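Local structure of methanogen homoaconitase large subunit (Methanocaldococcus jannaschii, 4KP2) at residues Met51-Thr56 and Gly136-Thr141; Phe81-Pro86 and Pro381-Cys386; Glu116-Gln121 and Ile352-Lys357; Gln317-Ser322 and Lys348-Pro353. The protein forms the large subunit of a homoaconitase, which interconverts (R)-homocitrate and homoisocitrate through cis-homoaconitate, using a [4Fe-4S] cluster. All coordinates share one frame; numbering follows the deposited sequence.

Contact 1: residues Met51-Thr56 and Gly136-Thr141; sequences MTHDGT and GGDSHT
Thr-56 and Met-51 each bind Gly-137 by a hydrogen bond, and these two bonds join residues 51-56 to residues 136-141. Gly-137 N donates to Met-51 O at 2.7 Å, nearly straight at 166°, and so completes the parallel pairing of Met-51 with Gly-136. Gly-137 is then the centre of an inverse gamma turn, and its carbonyl is met by Thr-56 OG1, which bonds Gly-137 O at 3.0 Å, in the carbonyl plane and on a lone pair. The same hydroxyl accepts from His-53 N at 3.1 Å. Both chains are here leaving the C-terminal ends of adjacent parallel strands, 49-53 and 133-136, the edge at which alpha/beta folds commonly place their active-site loops. With chi1 at 55°, the imidazole of His-53 folds back between its own backbone N and carbonyl carbon, over Thr-56 OG1, which sits 3.4 Å above the ring plane at its centre. This posture also brings His-53 NE2 to 3.4 Å from Asp-138 OD2, with ring and carboxylate planes 73° apart. Gly-55 N donates to His-53 ND1 at 3.0 Å, tilted from the ring plane, and the ring of His-83 stacks on His-53. Asp-138 is held in turn through its other oxygen: OD1 takes His-140 N at 2.8 Å in an Asx turn and also bonds His-120 NE2. The Asp-138 side chain lies near that of Cys-383, a predicted cluster ligand.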
loop_
_atom_site.group_PDB
_atom_site.type_symbol
_atom_site.label_atom_id
_atom_site.label_comp_id
_atom_site.label_asym_id
_atom_site.label_seq_id
_atom_site.Cartn_x
_atom_site.Cartn_y
_atom_site.Cartn_z
ATOM N N MET A 51 10.932 -6.499 22.144
ATOM C CA MET A 51 10.514 -6.314 20.757
ATOM C C MET A 51 11.067 -5.046 20.108
ATOM O O MET A 51 11.040 -3.967 20.699
ATOM C CB MET A 51 8.985 -6.339 20.655
ATOM C CG MET A 51 8.426 -5.683 19.402
ATOM S SD MET A 51 7.839 -4.005 19.707
ATOM C CE MET A 51 8.515 -3.157 18.283
ATOM N N THR A 52 11.569 -5.193 18.885
ATOM C CA THR A 52 12.002 -4.060 18.075
ATOM C C THR A 52 11.476 -4.201 16.649
ATOM O O THR A 52 11.363 -5.312 16.127
ATOM C CB THR A 52 13.535 -3.934 18.039
ATOM O OG1 THR A 52 14.114 -5.210 17.740
ATOM C CG2 THR A 52 14.062 -3.445 19.380
ATOM N N HIS A 53 11.150 -3.075 16.022
ATOM C CA HIS A 53 10.622 -3.093 14.659
ATOM C C HIS A 53 11.681 -2.701 13.630
ATOM O O HIS A 53 12.831 -2.435 13.982
ATOM C CB HIS A 53 9.393 -2.187 14.541
ATOM C CG HIS A 53 9.631 -0.777 14.991
ATOM N ND1 HIS A 53 10.271 0.157 14.206
ATOM C CD2 HIS A 53 9.310 -0.143 16.143
ATOM C CE1 HIS A 53 10.336 1.305 14.856
ATOM N NE2 HIS A 53 9.761 1.151 16.034
ATOM N N ASP A 54 11.282 -2.660 12.361
ATOM C CA ASP A 54 12.207 -2.413 11.254
ATOM C C ASP A 54 12.951 -1.082 11.356
ATOM O O ASP A 54 13.988 -0.893 10.721
ATOM C CB ASP A 54 11.474 -2.499 9.913
ATOM C CG ASP A 54 10.303 -1.541 9.824
ATOM O OD1 ASP A 54 9.635 -1.321 10.856
ATOM O OD2 ASP A 54 10.051 -1.008 8.723
ATOM N N GLY A 55 12.419 -0.164 12.153
ATOM C CA GLY A 55 13.040 1.134 12.333
ATOM C C GLY A 55 14.000 1.172 13.506
ATOM O O GLY A 55 14.872 2.039 13.574
ATOM N N THR A 56 13.848 0.228 14.431
ATOM C CA THR A 56 14.665 0.212 15.640
ATOM C C THR A 56 15.493 -1.064 15.803
ATOM O O THR A 56 16.459 -1.085 16.567
ATOM C CB THR A 56 13.810 0.436 16.903
ATOM O OG1 THR A 56 12.732 -0.507 16.929
ATOM C CG2 THR A 56 13.244 1.847 16.912
ATOM N N GLY A 136 10.016 -2.668 24.761
ATOM C CA GLY A 136 9.900 -2.474 23.329
ATOM C C GLY A 136 10.667 -1.280 22.797
ATOM O O GLY A 136 10.795 -0.256 23.468
ATOM N N GLY A 137 11.182 -1.420 21.580
ATOM C CA GLY A 137 11.869 -0.334 20.908
ATOM C C GLY A 137 10.880 0.553 20.178
ATOM O O GLY A 137 10.996 0.777 18.972
ATOM N N ASP A 138 9.897 1.050 20.919
ATOM C CA ASP A 138 8.847 1.880 20.350
ATOM C C ASP A 138 8.240 2.736 21.453
ATOM O O ASP A 138 8.071 2.277 22.583
ATOM C CB ASP A 138 7.770 1.007 19.706
ATOM C CG ASP A 138 6.761 1.812 18.913
ATOM O OD1 ASP A 138 5.753 2.250 19.504
ATOM O OD2 ASP A 138 6.976 2.000 17.696
ATOM N N SER A 139 7.909 3.981 21.124
ATOM C CA SER A 139 7.394 4.922 22.113
ATOM C C SER A 139 5.958 4.614 22.538
ATOM O O SER A 139 5.397 5.306 23.388
ATOM C CB SER A 139 7.495 6.358 21.590
ATOM O OG SER A 139 6.787 6.507 20.371
ATOM N N HIS A 140 5.371 3.576 21.951
ATOM C CA HIS A 140 4.007 3.183 22.287
ATOM C C HIS A 140 3.917 1.724 22.724
ATOM O O HIS A 140 2.944 1.034 22.420
ATOM C CB HIS A 140 3.064 3.441 21.111
ATOM C CG HIS A 140 2.909 4.889 20.771
ATOM N ND1 HIS A 140 3.785 5.558 19.941
ATOM C CD2 HIS A 140 1.985 5.802 21.152
ATOM C CE1 HIS A 140 3.404 6.815 19.824
ATOM N NE2 HIS A 140 2.314 6.991 20.549
ATOM N N THR A 141 4.935 1.265 23.442
ATOM C CA THR A 141 4.932 -0.079 24.005
ATOM C C THR A 141 3.973 -0.124 25.193
ATOM O O THR A 141 3.558 -1.194 25.637
ATOM C CB THR A 141 6.349 -0.500 24.444
ATOM O OG1 THR A 141 7.279 -0.209 23.394
ATOM C CG2 THR A 141 6.405 -1.989 24.761
#

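Contact 2: residues Phe81-Pro86 and Pro381-Cys386; sequences FDHNVP and PGCGPC
The sulfur of Cys-383 sits over the face of the His-83 imidazole, 3.8 Å from SG to the ring centroid and only 19° off the ring normal, a sulfur-aromatic contact made by a predicted [4Fe-4S] ligand. It is displaced toward the ND1 side of the ring, and Asp-82 OD2 approaches the same Cys-383 SG to 3.6 Å. A bond lying in the ring plane limits rotation about CB-CG: His-83 ND1 donates to Asp-82 OD1 at 2.8 Å and 169°, although the carboxylate is met from above its plane. Asp-82 divides its work, since OD2 accepts from Cys-119 N while OD1 holds the histidine. Its chi1 of 63° tucks the carboxylate back against its own backbone, between the ring and Cys-119. Main chain meets main chain where Cys-383 N donates to Asp-82 O at 3.3 Å, and Gly-382, lacking a side chain, brings its CA to 3.5 Å from that same Asp-82 O. Cys-383 and Cys-386, both predicted cluster ligands, are the ends of a Cys-Gly-Pro-Cys sequence with a cis peptide before Pro-385. The histidine loop connects strand 77-80 to helix 90-106, whose Gln-96 touches Val-85, while the cysteine loop runs from strand 377-378 to strand 399-402. Val-85 and Pro-86 pack against Met-377 and Cys-379 of the second subunit.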
loop_
_atom_site.group_PDB
_atom_site.type_symbol
_atom_site.label_atom_id
_atom_site.label_comp_id
_atom_site.label_asym_id
_atom_site.label_seq_id
_atom_site.Cartn_x
_atom_site.Cartn_y
_atom_site.Cartn_z
ATOM N N PHE A 81 8.196 -6.275 11.172
ATOM C CA PHE A 81 8.302 -5.152 10.248
ATOM C C PHE A 81 6.927 -4.539 10.023
ATOM O O PHE A 81 5.982 -5.244 9.663
ATOM C CB PHE A 81 8.890 -5.603 8.909
ATOM C CG PHE A 81 10.288 -6.148 9.004
ATOM C CD1 PHE A 81 11.056 -5.947 10.141
ATOM C CD2 PHE A 81 10.838 -6.859 7.951
ATOM C CE1 PHE A 81 12.340 -6.448 10.226
ATOM C CE2 PHE A 81 12.123 -7.361 8.030
ATOM C CZ PHE A 81 12.874 -7.156 9.167
ATOM N N ASP A 82 6.812 -3.232 10.229
ATOM C CA ASP A 82 5.520 -2.567 10.104
ATOM C C ASP A 82 5.635 -1.093 9.723
ATOM O O ASP A 82 4.774 -0.558 9.026
ATOM C CB ASP A 82 4.722 -2.709 11.402
ATOM C CG ASP A 82 5.397 -2.027 12.577
ATOM O OD1 ASP A 82 6.644 -1.955 12.592
ATOM O OD2 ASP A 82 4.677 -1.562 13.487
ATOM N N HIS A 83 6.696 -0.440 10.184
ATOM C CA HIS A 83 6.867 0.992 9.964
ATOM C C HIS A 83 7.081 1.349 8.494
ATOM O O HIS A 83 6.506 2.316 7.994
ATOM C CB HIS A 83 8.027 1.530 10.804
ATOM C CG HIS A 83 7.672 1.774 12.237
ATOM N ND1 HIS A 83 7.132 0.799 13.049
ATOM C CD2 HIS A 83 7.779 2.885 13.003
ATOM C CE1 HIS A 83 6.922 1.299 14.253
ATOM N NE2 HIS A 83 7.306 2.563 14.252
ATOM N N ASN A 84 7.913 0.570 7.811
ATOM C CA ASN A 84 8.262 0.858 6.425
ATOM C C ASN A 84 8.006 -0.327 5.504
ATOM O O ASN A 84 8.927 -0.837 4.864
ATOM C CB ASN A 84 9.728 1.285 6.330
ATOM C CG ASN A 84 10.052 2.468 7.223
ATOM O OD1 ASN A 84 9.966 3.620 6.801
ATOM N ND2 ASN A 84 10.427 2.186 8.467
ATOM N N VAL A 85 6.752 -0.765 5.436
ATOM C CA VAL A 85 6.400 -1.920 4.619
ATOM C C VAL A 85 5.359 -1.584 3.547
ATOM O O VAL A 85 4.262 -1.121 3.860
ATOM C CB VAL A 85 5.923 -3.106 5.490
ATOM C CG1 VAL A 85 7.099 -3.702 6.246
ATOM C CG2 VAL A 85 4.833 -2.665 6.457
ATOM N N PRO A 86 5.709 -1.796 2.267
ATOM C CA PRO A 86 7.011 -2.237 1.752
ATOM C C PRO A 86 8.060 -1.131 1.875
ATOM O O PRO A 86 7.683 0.022 2.085
ATOM C CB PRO A 86 6.721 -2.522 0.270
ATOM C CG PRO A 86 5.241 -2.664 0.178
ATOM C CD PRO A 86 4.702 -1.721 1.198
ATOM N N PRO A 381 -0.717 -3.849 5.780
ATOM C CA PRO A 381 -0.933 -3.792 7.231
ATOM C C PRO A 381 0.295 -3.324 8.009
ATOM O O PRO A 381 1.212 -4.106 8.261
ATOM C CB PRO A 381 -1.258 -5.244 7.584
ATOM C CG PRO A 381 -1.927 -5.769 6.368
ATOM C CD PRO A 381 -1.248 -5.097 5.199
ATOM N N GLY A 382 0.295 -2.050 8.384
ATOM C CA GLY A 382 1.378 -1.469 9.154
ATOM C C GLY A 382 0.951 -0.144 9.756
ATOM O O GLY A 382 -0.214 0.036 10.112
ATOM N N CYS A 383 1.891 0.786 9.867
ATOM C CA CYS A 383 1.592 2.108 10.408
ATOM C C CYS A 383 2.165 3.220 9.533
ATOM O O CYS A 383 3.360 3.513 9.581
ATOM C CB CYS A 383 2.103 2.232 11.846
ATOM S SG CYS A 383 3.812 1.684 12.100
ATOM N N GLY A 384 1.300 3.834 8.733
ATOM C CA GLY A 384 1.708 4.913 7.852
ATOM C C GLY A 384 0.520 5.702 7.333
ATOM O O GLY A 384 -0.550 5.139 7.116
ATOM N N PRO A 385 0.704 7.014 7.122
ATOM C CA PRO A 385 1.965 7.728 7.350
ATOM C C PRO A 385 2.184 8.102 8.815
ATOM O O PRO A 385 1.319 8.712 9.444
ATOM C CB PRO A 385 1.803 8.989 6.501
ATOM C CG PRO A 385 0.337 9.240 6.496
ATOM C CD PRO A 385 -0.321 7.884 6.517
ATOM N N CYS A 386 3.343 7.727 9.345
ATOM C CA CYS A 386 3.708 8.059 10.716
ATOM C C CYS A 386 5.175 8.460 10.778
ATOM O O CYS A 386 6.046 7.720 10.316
ATOM C CB CYS A 386 3.441 6.876 11.649
ATOM S SG CYS A 386 1.693 6.422 11.798
#

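Contact 3: residues Glu116-Gln121 and Ile352-Lys357; sequences EGICHQ and IPASKK
Gly-117 and Ser-355 press their backbones together, CA to CA at 3.7 Å, in a single bridge flanked by two hydrogen bonds. On one flank Ile-118 N donates to Ala-354 O at 2.7 Å and 166°; on the other Lys-356 N reaches Glu-116 O at 2.9 Å, from well above the carbonyl plane. Around this seam the apolar packing is close. Ile-118 lays its CG1 branch alongside Ala-354, with Ile-118 CD1 3.8 Å from Ala-354 CB. Gln-121 sends CG out from its helix, anti to the backbone N (chi1 -176°), and sets that methylene 3.6 Å from Ser-355 CB. A bend at chi2 then carries the amide past the seam to Glu-125 and Arg-327. Ser-355 is an N-cap: its OG accepts from Lys-357 N at 3.3 Å and is also bonded to Glu-125.

The other margin is looser and partly exposed. There Glu-116 and the extended Lys-356 lie side by side and point the same way, yet Glu-116 OE2 and Lys-356 NZ stay 4.1 Å apart, beyond a salt bridge. Lys-356 NZ makes a weak, long ion pair with Glu-342 of the second subunit. The seam thus joins the starts of helix 119-126, which follows strand 111-112, and helix 356-363, which follows strand 348-351, with Ile-118 beside the predicted cluster ligands Cys-323 and Cys-383.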
loop_
_atom_site.group_PDB
_atom_site.type_symbol
_atom_site.label_atom_id
_atom_site.label_comp_id
_atom_site.label_asym_id
_atom_site.label_seq_id
_atom_site.Cartn_x
_atom_site.Cartn_y
_atom_site.Cartn_z
ATOM N N GLU A 116 2.543 -8.724 8.045
ATOM C CA GLU A 116 2.060 -9.425 9.229
ATOM C C GLU A 116 1.251 -8.494 10.124
ATOM O O GLU A 116 0.314 -8.925 10.797
ATOM C CB GLU A 116 3.228 -10.029 10.010
ATOM C CG GLU A 116 3.901 -11.208 9.322
ATOM C CD GLU A 116 3.106 -12.494 9.450
ATOM O OE1 GLU A 116 2.106 -12.507 10.198
ATOM O OE2 GLU A 116 3.484 -13.494 8.804
ATOM N N GLY A 117 1.617 -7.217 10.128
ATOM C CA GLY A 117 0.875 -6.220 10.876
ATOM C C GLY A 117 1.737 -5.372 11.789
ATOM O O GLY A 117 2.955 -5.548 11.855
ATOM N N ILE A 118 1.094 -4.445 12.493
ATOM C CA ILE A 118 1.779 -3.559 13.424
ATOM C C ILE A 118 2.411 -4.363 14.555
ATOM O O ILE A 118 1.837 -5.345 15.023
ATOM C CB ILE A 118 0.812 -2.507 14.003
ATOM C CG1 ILE A 118 0.083 -1.780 12.871
ATOM C CG2 ILE A 118 1.551 -1.507 14.881
ATOM C CD1 ILE A 118 -0.902 -0.747 13.348
ATOM N N CYS A 119 3.599 -3.941 14.976
ATOM C CA CYS A 119 4.361 -4.625 16.016
ATOM C C CYS A 119 3.569 -4.822 17.306
ATOM O O CYS A 119 3.584 -5.905 17.891
ATOM C CB CYS A 119 5.646 -3.853 16.314
ATOM S SG CYS A 119 5.377 -2.154 16.880
ATOM N N HIS A 120 2.882 -3.774 17.745
ATOM C CA HIS A 120 2.108 -3.841 18.978
ATOM C C HIS A 120 0.870 -4.714 18.818
ATOM O O HIS A 120 0.456 -5.396 19.755
ATOM C CB HIS A 120 1.705 -2.439 19.435
ATOM C CG HIS A 120 2.870 -1.555 19.761
ATOM N ND1 HIS A 120 4.016 -2.029 20.355
ATOM C CD2 HIS A 120 3.061 -0.230 19.566
ATOM C CE1 HIS A 120 4.869 -1.031 20.518
ATOM N NE2 HIS A 120 4.314 0.070 20.048
ATOM N N GLN A 121 0.280 -4.689 17.627
ATOM C CA GLN A 121 -0.904 -5.493 17.350
ATOM C C GLN A 121 -0.557 -6.977 17.314
ATOM O O GLN A 121 -1.288 -7.806 17.853
ATOM C CB GLN A 121 -1.549 -5.065 16.031
ATOM C CG GLN A 121 -2.846 -5.791 15.716
ATOM C CD GLN A 121 -3.943 -5.497 16.722
ATOM O OE1 GLN A 121 -3.978 -4.424 17.327
ATOM N NE2 GLN A 121 -4.847 -6.452 16.907
ATOM N N ILE A 352 -5.664 1.245 6.424
ATOM C CA ILE A 352 -4.653 0.225 6.680
ATOM C C ILE A 352 -5.001 -0.594 7.917
ATOM O O ILE A 352 -4.966 -0.079 9.033
ATOM C CB ILE A 352 -3.260 0.848 6.891
ATOM C CG1 ILE A 352 -2.842 1.667 5.671
ATOM C CG2 ILE A 352 -2.234 -0.236 7.182
ATOM C CD1 ILE A 352 -1.475 2.296 5.804
ATOM N N PRO A 353 -5.337 -1.879 7.724
ATOM C CA PRO A 353 -5.634 -2.764 8.854
ATOM C C PRO A 353 -4.411 -2.941 9.746
ATOM O O PRO A 353 -3.287 -2.963 9.245
ATOM C CB PRO A 353 -6.002 -4.089 8.177
ATOM C CG PRO A 353 -5.367 -4.020 6.826
ATOM C CD PRO A 353 -5.427 -2.578 6.432
ATOM N N ALA A 354 -4.630 -3.067 11.050
ATOM C CA ALA A 354 -3.531 -3.131 12.009
ATOM C C ALA A 354 -2.760 -4.446 11.949
ATOM O O ALA A 354 -1.624 -4.524 12.418
ATOM C CB ALA A 354 -4.044 -2.883 13.417
ATOM N N SER A 355 -3.370 -5.476 11.372
ATOM C CA SER A 355 -2.738 -6.790 11.338
ATOM C C SER A 355 -3.102 -7.598 10.099
ATOM O O SER A 355 -3.941 -7.190 9.296
ATOM C CB SER A 355 -3.094 -7.587 12.594
ATOM O OG SER A 355 -2.547 -8.894 12.540
ATOM N N LYS A 356 -2.450 -8.748 9.954
ATOM C CA LYS A 356 -2.739 -9.679 8.873
ATOM C C LYS A 356 -4.011 -10.452 9.190
ATOM O O LYS A 356 -4.847 -10.684 8.317
ATOM C CB LYS A 356 -1.571 -10.647 8.688
ATOM C CG LYS A 356 -1.863 -11.816 7.763
ATOM C CD LYS A 356 -0.685 -12.773 7.711
ATOM C CE LYS A 356 -1.027 -14.036 6.940
ATOM N NZ LYS A 356 0.122 -14.982 6.890
ATOM N N LYS A 357 -4.146 -10.847 10.452
ATOM C CA LYS A 357 -5.328 -11.560 10.915
ATOM C C LYS A 357 -6.559 -10.672 10.800
ATOM O O LYS A 357 -7.613 -11.114 10.346
ATOM C CB LYS A 357 -5.146 -12.020 12.361
ATOM C CG LYS A 357 -6.333 -12.786 12.914
ATOM C CD LYS A 357 -6.122 -13.148 14.374
ATOM C CE LYS A 357 -4.913 -14.050 14.550
ATOM N NZ LYS A 357 -4.683 -14.388 15.981
#

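Contact 4: residues Gln317-Ser322 and Lys348-Pro353; sequences QVFIGS and KLIVIP
Val-318 O takes the shortest bond of the ladder, from Ile-350 N at 2.8 Å and 174°; Leu-349 CA adds a CA-H...O contact at 3.5 Å, and the Leu-349 CD1 methyl packs close, 3.2 Å from Val-318 O. Ile-350 O is held similarly, with Ile-320 N at 2.9 Å. Bonds from Val-318 N to Lys-348 O and from Ile-352 N to Ile-320 O complete a regular parallel ladder, the strand axes 12° apart. On one face Phe-319, its ring swung out beside its carbonyl carbon (chi1 171°), brings CE1 to 3.7 Å from Ile-352 CD1, while Ile-352 CG1 meets the ring edge in plane. Farther back, Gln-317 OE1 lies 3.4 Å from Lys-348 CE, and the amide nitrogen of Gln-317 bonds Gly-392 O.

These are the two strands of a beta-alpha-beta unit: 317-320 is the central strand of a five-stranded parallel sheet, and 348-351 lies between it and the edge strand 377-378. The connecting helix 328-338 covers Ile-320, Leu-349 and Val-351, and helix 424-433 covers Val-318 on the same face; on the other, Ile-350 touches Pro-86 of the second subunit.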
loop_
_atom_site.group_PDB
_atom_site.type_symbol
_atom_site.label_atom_id
_atom_site.label_comp_id
_atom_site.label_asym_id
_atom_site.label_seq_id
_atom_site.Cartn_x
_atom_site.Cartn_y
_atom_site.Cartn_z
ATOM N N GLN A 317 -7.405 14.892 3.563
ATOM C CA GLN A 317 -7.024 13.487 3.642
ATOM C C GLN A 317 -7.535 12.866 4.938
ATOM O O GLN A 317 -7.617 13.533 5.965
ATOM C CB GLN A 317 -5.502 13.338 3.544
ATOM C CG GLN A 317 -5.014 11.899 3.469
ATOM C CD GLN A 317 -3.506 11.794 3.366
ATOM O OE1 GLN A 317 -2.953 11.699 2.271
ATOM N NE2 GLN A 317 -2.832 11.805 4.509
ATOM N N VAL A 318 -7.893 11.588 4.881
ATOM C CA VAL A 318 -8.345 10.872 6.068
ATOM C C VAL A 318 -7.653 9.522 6.172
ATOM O O VAL A 318 -7.701 8.719 5.242
ATOM C CB VAL A 318 -9.870 10.651 6.060
ATOM C CG1 VAL A 318 -10.286 9.791 7.242
ATOM C CG2 VAL A 318 -10.605 11.983 6.081
ATOM N N PHE A 319 -7.004 9.277 7.304
ATOM C CA PHE A 319 -6.358 7.993 7.537
ATOM C C PHE A 319 -7.054 7.200 8.635
ATOM O O PHE A 319 -7.365 7.731 9.700
ATOM C CB PHE A 319 -4.880 8.176 7.879
ATOM C CG PHE A 319 -4.212 6.914 8.338
ATOM C CD1 PHE A 319 -4.087 5.832 7.483
ATOM C CD2 PHE A 319 -3.711 6.806 9.626
ATOM C CE1 PHE A 319 -3.477 4.667 7.901
ATOM C CE2 PHE A 319 -3.096 5.644 10.049
ATOM C CZ PHE A 319 -2.978 4.574 9.186
ATOM N N ILE A 320 -7.293 5.922 8.363
ATOM C CA ILE A 320 -7.935 5.039 9.326
ATOM C C ILE A 320 -7.171 3.728 9.454
ATOM O O ILE A 320 -7.122 2.937 8.511
ATOM C CB ILE A 320 -9.384 4.714 8.918
ATOM C CG1 ILE A 320 -10.228 5.989 8.857
ATOM C CG2 ILE A 320 -9.998 3.717 9.889
ATOM C CD1 ILE A 320 -11.663 5.745 8.445
ATOM N N GLY A 321 -6.570 3.501 10.617
ATOM C CA GLY A 321 -5.945 2.222 10.889
ATOM C C GLY A 321 -4.526 2.263 11.422
ATOM O O GLY A 321 -3.577 1.920 10.716
ATOM N N SER A 322 -4.379 2.673 12.675
ATOM C CA SER A 322 -3.089 2.601 13.349
ATOM C C SER A 322 -3.183 1.602 14.494
ATOM O O SER A 322 -4.118 0.806 14.551
ATOM C CB SER A 322 -2.673 3.974 13.875
ATOM O OG SER A 322 -3.594 4.451 14.839
ATOM N N LYS A 348 -8.733 12.314 -0.072
ATOM C CA LYS A 348 -8.282 10.954 -0.328
ATOM C C LYS A 348 -8.290 10.130 0.957
ATOM O O LYS A 348 -7.707 10.526 1.965
ATOM C CB LYS A 348 -6.886 10.968 -0.953
ATOM C CG LYS A 348 -5.931 11.949 -0.296
ATOM C CD LYS A 348 -4.711 12.200 -1.163
ATOM C CE LYS A 348 -3.835 13.287 -0.566
ATOM N NZ LYS A 348 -2.715 13.654 -1.471
ATOM N N LEU A 349 -8.962 8.984 0.915
ATOM C CA LEU A 349 -9.084 8.126 2.087
ATOM C C LEU A 349 -8.069 6.988 2.064
ATOM O O LEU A 349 -7.937 6.279 1.067
ATOM C CB LEU A 349 -10.502 7.561 2.187
ATOM C CG LEU A 349 -10.758 6.552 3.305
ATOM C CD1 LEU A 349 -10.469 7.164 4.662
ATOM C CD2 LEU A 349 -12.188 6.049 3.240
ATOM N N ILE A 350 -7.355 6.820 3.173
ATOM C CA ILE A 350 -6.365 5.757 3.298
ATOM C C ILE A 350 -6.739 4.806 4.429
ATOM O O ILE A 350 -6.910 5.227 5.573
ATOM C CB ILE A 350 -4.962 6.327 3.565
ATOM C CG1 ILE A 350 -4.562 7.298 2.452
ATOM C CG2 ILE A 350 -3.945 5.205 3.691
ATOM C CD1 ILE A 350 -3.215 7.947 2.669
ATOM N N VAL A 351 -6.867 3.523 4.106
ATOM C CA VAL A 351 -7.243 2.522 5.097
ATOM C C VAL A 351 -6.187 1.428 5.215
ATOM O O VAL A 351 -5.850 0.768 4.231
ATOM C CB VAL A 351 -8.597 1.875 4.758
ATOM C CG1 VAL A 351 -8.958 0.828 5.800
ATOM C CG2 VAL A 351 -9.681 2.936 4.662
ATOM N N ILE A 352 -5.664 1.245 6.424
ATOM C CA ILE A 352 -4.653 0.225 6.680
ATOM C C ILE A 352 -5.001 -0.594 7.917
ATOM O O ILE A 352 -4.966 -0.079 9.033
ATOM C CB ILE A 352 -3.260 0.848 6.891
ATOM C CG1 ILE A 352 -2.842 1.667 5.671
ATOM C CG2 ILE A 352 -2.234 -0.236 7.182
ATOM C CD1 ILE A 352 -1.475 2.296 5.804
ATOM N N PRO A 353 -5.337 -1.879 7.724
ATOM C CA PRO A 353 -5.634 -2.764 8.854
ATOM C C PRO A 353 -4.411 -2.941 9.746
ATOM O O PRO A 353 -3.287 -2.963 9.245
ATOM C CB PRO A 353 -6.002 -4.089 8.177
ATOM C CG PRO A 353 -5.367 -4.020 6.826
ATOM C CD PRO A 353 -5.427 -2.578 6.432
#

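All four contacts are largely buried, but their chemistry changes with place. Contact 4 is sheet interior, a repeating backbone ladder between apolar faces. Contact 1 starts from a parallel bridge between two strands of the other sheet and passes into polar loops; contact 2 has no regular structure, and one backbone bond joins it, beside a cluster of sulfur, imidazole and carboxylate. Contact 3 joins two helix starts and has a Glu/Lys pair at its margin. It shares Ile-352 and Pro-353 with contact 4, and the start of helix 119-126 touches both contact 1 and contact 2. Contacts 2, 3 and 4 reach the second subunit, whereas contact 1 does not.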